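Pyrsv_gp04 (PDB 2VXZ) is of unknown function but carries a predicted transcriptional regulator domain of the helix-turn-helix class, and so probably acts in viral gene regulation. Local coordinates at residues Arg81-Leu86 with Pro98-Leu103. Sequence-based numbering, arbitrary orientation.
Sequences REVERL and PRLHDL
Leu86 of helix 69-89 reaches between Leu100 and Leu103 of helix 97-106, and of the four residues that touch it gives up the largest area. Its CD1 does most of the work: Leu86 CD1 lies 4.1 Å from Leu103 CB. The same Leu86 CD1 is 4.3 Å from Leu100 CD1, while Leu86 CD2 passes close to the carbonyl O of Leu103. The CB atoms of Leu86 and Leu103 both point at the opposing helix, yet these two side chains run past one another in opposite directions, and Leu86 therefore meets the base of Leu103 and its backbone. Leu100 starts out to one side; with CG anti to the backbone N (chi1 177°) its methyls end up closer to the other helix, and the side chain crosses that of Val83 at about a right angle. Leu100 CD2 sits 4.0 Å from Val83 CG2, and Leu100 CD1 lies near both valine methyls. The helix segments are nearly perpendicular (91°), with axes 10.8 Å apart, a separation that these branched side chains bridge. Helix 125-139 extends the apolar cluster: Leu134 and Ile138 pack on Val83, and Leu135 on Leu100. Beside it, Arg85 NH2 donates to Glu82 OE1 (2.9 Å, 159°), entering from above the carboxylate plane, and also pairs with Asp107. Across the interface itself every close contact is between apolar side chains or onto backbone, implying that these two helices of the regulator domain are joined here by burial of apolar side chains, with the charged pairs kept to the periphery.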
loop_
_atom_site.group_PDB
_atom_site.type_symbol
_atom_site.label_atom_id
_atom_site.label_comp_id
_atom_site.label_asym_id
_atom_site.label_seq_id
_atom_site.Cartn_x
_atom_site.Cartn_y
_atom_site.Cartn_z
ATOM N N ARG A 81 -2.517 7.675 9.657
ATOM C CA ARG A 81 -3.662 7.975 10.519
ATOM C C ARG A 81 -4.432 6.717 10.903
ATOM O O ARG A 81 -4.872 6.589 12.048
ATOM C CB ARG A 81 -4.603 8.987 9.861
ATOM C CG ARG A 81 -4.019 10.389 9.744
ATOM C CD ARG A 81 -5.078 11.411 9.388
ATOM N NE ARG A 81 -5.739 11.094 8.124
ATOM C CZ ARG A 81 -5.350 11.503 6.914
ATOM N NH1 ARG A 81 -4.282 12.279 6.748
ATOM N NH2 ARG A 81 -6.050 11.124 5.854
ATOM N N GLU A 82 -4.593 5.797 9.950
ATOM C CA GLU A 82 -5.296 4.548 10.214
ATOM C C GLU A 82 -4.527 3.684 11.195
ATOM O O GLU A 82 -5.114 3.181 12.131
ATOM C CB GLU A 82 -5.580 3.762 8.935
ATOM C CG GLU A 82 -6.647 4.386 8.065
ATOM C CD GLU A 82 -8.032 4.288 8.670
ATOM O OE1 GLU A 82 -8.530 3.163 8.829
ATOM O OE2 GLU A 82 -8.616 5.330 9.011
ATOM N N VAL A 83 -3.214 3.512 10.989
ATOM C CA VAL A 83 -2.402 2.751 11.945
ATOM C C VAL A 83 -2.504 3.385 13.340
ATOM O O VAL A 83 -2.729 2.692 14.334
ATOM C CB VAL A 83 -0.922 2.632 11.512
ATOM C CG1 VAL A 83 -0.070 1.968 12.631
ATOM C CG2 VAL A 83 -0.810 1.854 10.198
ATOM N N GLU A 84 -2.362 4.700 13.417
ATOM C CA GLU A 84 -2.357 5.367 14.716
ATOM C C GLU A 84 -3.717 5.310 15.383
ATOM O O GLU A 84 -3.794 5.216 16.612
ATOM C CB GLU A 84 -1.866 6.808 14.583
ATOM C CG GLU A 84 -0.410 6.867 14.144
ATOM C CD GLU A 84 0.241 8.150 14.511
ATOM O OE1 GLU A 84 -0.069 9.167 13.859
ATOM O OE2 GLU A 84 1.049 8.131 15.474
ATOM N N ARG A 85 -4.792 5.333 14.591
ATOM C CA ARG A 85 -6.142 5.148 15.154
ATOM C C ARG A 85 -6.296 3.754 15.779
ATOM O O ARG A 85 -6.835 3.609 16.893
ATOM C CB ARG A 85 -7.228 5.371 14.102
ATOM C CG ARG A 85 -8.642 5.205 14.660
ATOM C CD ARG A 85 -9.702 5.503 13.652
ATOM N NE ARG A 85 -9.603 4.613 12.511
ATOM C CZ ARG A 85 -10.066 3.363 12.467
ATOM N NH1 ARG A 85 -10.691 2.815 13.501
ATOM N NH2 ARG A 85 -9.910 2.659 11.362
ATOM N N LEU A 86 -5.844 2.735 15.059
ATOM C CA LEU A 86 -5.918 1.366 15.564
ATOM C C LEU A 86 -5.047 1.182 16.819
ATOM O O LEU A 86 -5.426 0.460 17.748
ATOM C CB LEU A 86 -5.526 0.364 14.480
ATOM C CG LEU A 86 -6.411 0.305 13.243
ATOM C CD1 LEU A 86 -5.770 -0.601 12.163
ATOM C CD2 LEU A 86 -7.829 -0.132 13.588
ATOM N N PRO A 98 2.187 -8.731 11.915
ATOM C CA PRO A 98 1.017 -9.603 11.999
ATOM C C PRO A 98 -0.085 -9.020 12.859
ATOM O O PRO A 98 -1.254 -9.149 12.534
ATOM C CB PRO A 98 1.578 -10.873 12.647
ATOM C CG PRO A 98 3.018 -10.832 12.388
ATOM C CD PRO A 98 3.387 -9.409 12.449
ATOM N N ARG A 99 0.280 -8.386 13.965
ATOM C CA ARG A 99 -0.741 -7.763 14.818
ATOM C C ARG A 99 -1.472 -6.627 14.100
ATOM O O ARG A 99 -2.685 -6.472 14.230
ATOM C CB ARG A 99 -0.129 -7.293 16.129
ATOM C CG ARG A 99 0.111 -8.459 17.068
ATOM C CD ARG A 99 0.787 -8.026 18.346
ATOM N NE ARG A 99 -0.038 -7.154 19.186
ATOM C CZ ARG A 99 -0.657 -7.522 20.311
ATOM N NH1 ARG A 99 -0.604 -8.773 20.762
ATOM N NH2 ARG A 99 -1.348 -6.618 20.993
ATOM N N LEU A 100 -0.727 -5.842 13.341
ATOM C CA LEU A 100 -1.322 -4.763 12.572
ATOM C C LEU A 100 -2.220 -5.334 11.493
ATOM O O LEU A 100 -3.323 -4.846 11.286
ATOM C CB LEU A 100 -0.246 -3.868 11.969
ATOM C CG LEU A 100 -0.760 -2.737 11.079
ATOM C CD1 LEU A 100 -1.692 -1.806 11.858
ATOM C CD2 LEU A 100 0.415 -1.958 10.457
ATOM N N HIS A 101 -1.752 -6.370 10.794
ATOM C CA HIS A 101 -2.613 -7.015 9.805
ATOM C C HIS A 101 -3.937 -7.439 10.440
ATOM O O HIS A 101 -5.023 -7.187 9.883
ATOM C CB HIS A 101 -1.955 -8.224 9.143
ATOM C CG HIS A 101 -2.773 -8.804 8.029
ATOM N ND1 HIS A 101 -3.430 -10.011 8.127
ATOM C CD2 HIS A 101 -3.067 -8.316 6.801
ATOM C CE1 HIS A 101 -4.076 -10.253 7.003
ATOM N NE2 HIS A 101 -3.879 -9.236 6.183
ATOM N N ASP A 102 -3.850 -8.073 11.607
ATOM C CA ASP A 102 -5.044 -8.557 12.274
ATOM C C ASP A 102 -5.966 -7.400 12.652
ATOM O O ASP A 102 -7.184 -7.505 12.475
ATOM C CB ASP A 102 -4.688 -9.357 13.514
ATOM C CG ASP A 102 -5.704 -10.446 13.819
ATOM O OD1 ASP A 102 -5.948 -11.318 12.956
ATOM O OD2 ASP A 102 -6.253 -10.430 14.925
ATOM N N LEU A 103 -5.407 -6.294 13.150
ATOM C CA LEU A 103 -6.259 -5.145 13.505
ATOM C C LEU A 103 -6.924 -4.539 12.263
ATOM O O LEU A 103 -8.084 -4.105 12.317
ATOM C CB LEU A 103 -5.487 -4.063 14.261
ATOM C CG LEU A 103 -5.037 -4.433 15.674
ATOM C CD1 LEU A 103 -4.081 -3.390 16.183
ATOM C CD2 LEU A 103 -6.255 -4.580 16.612
#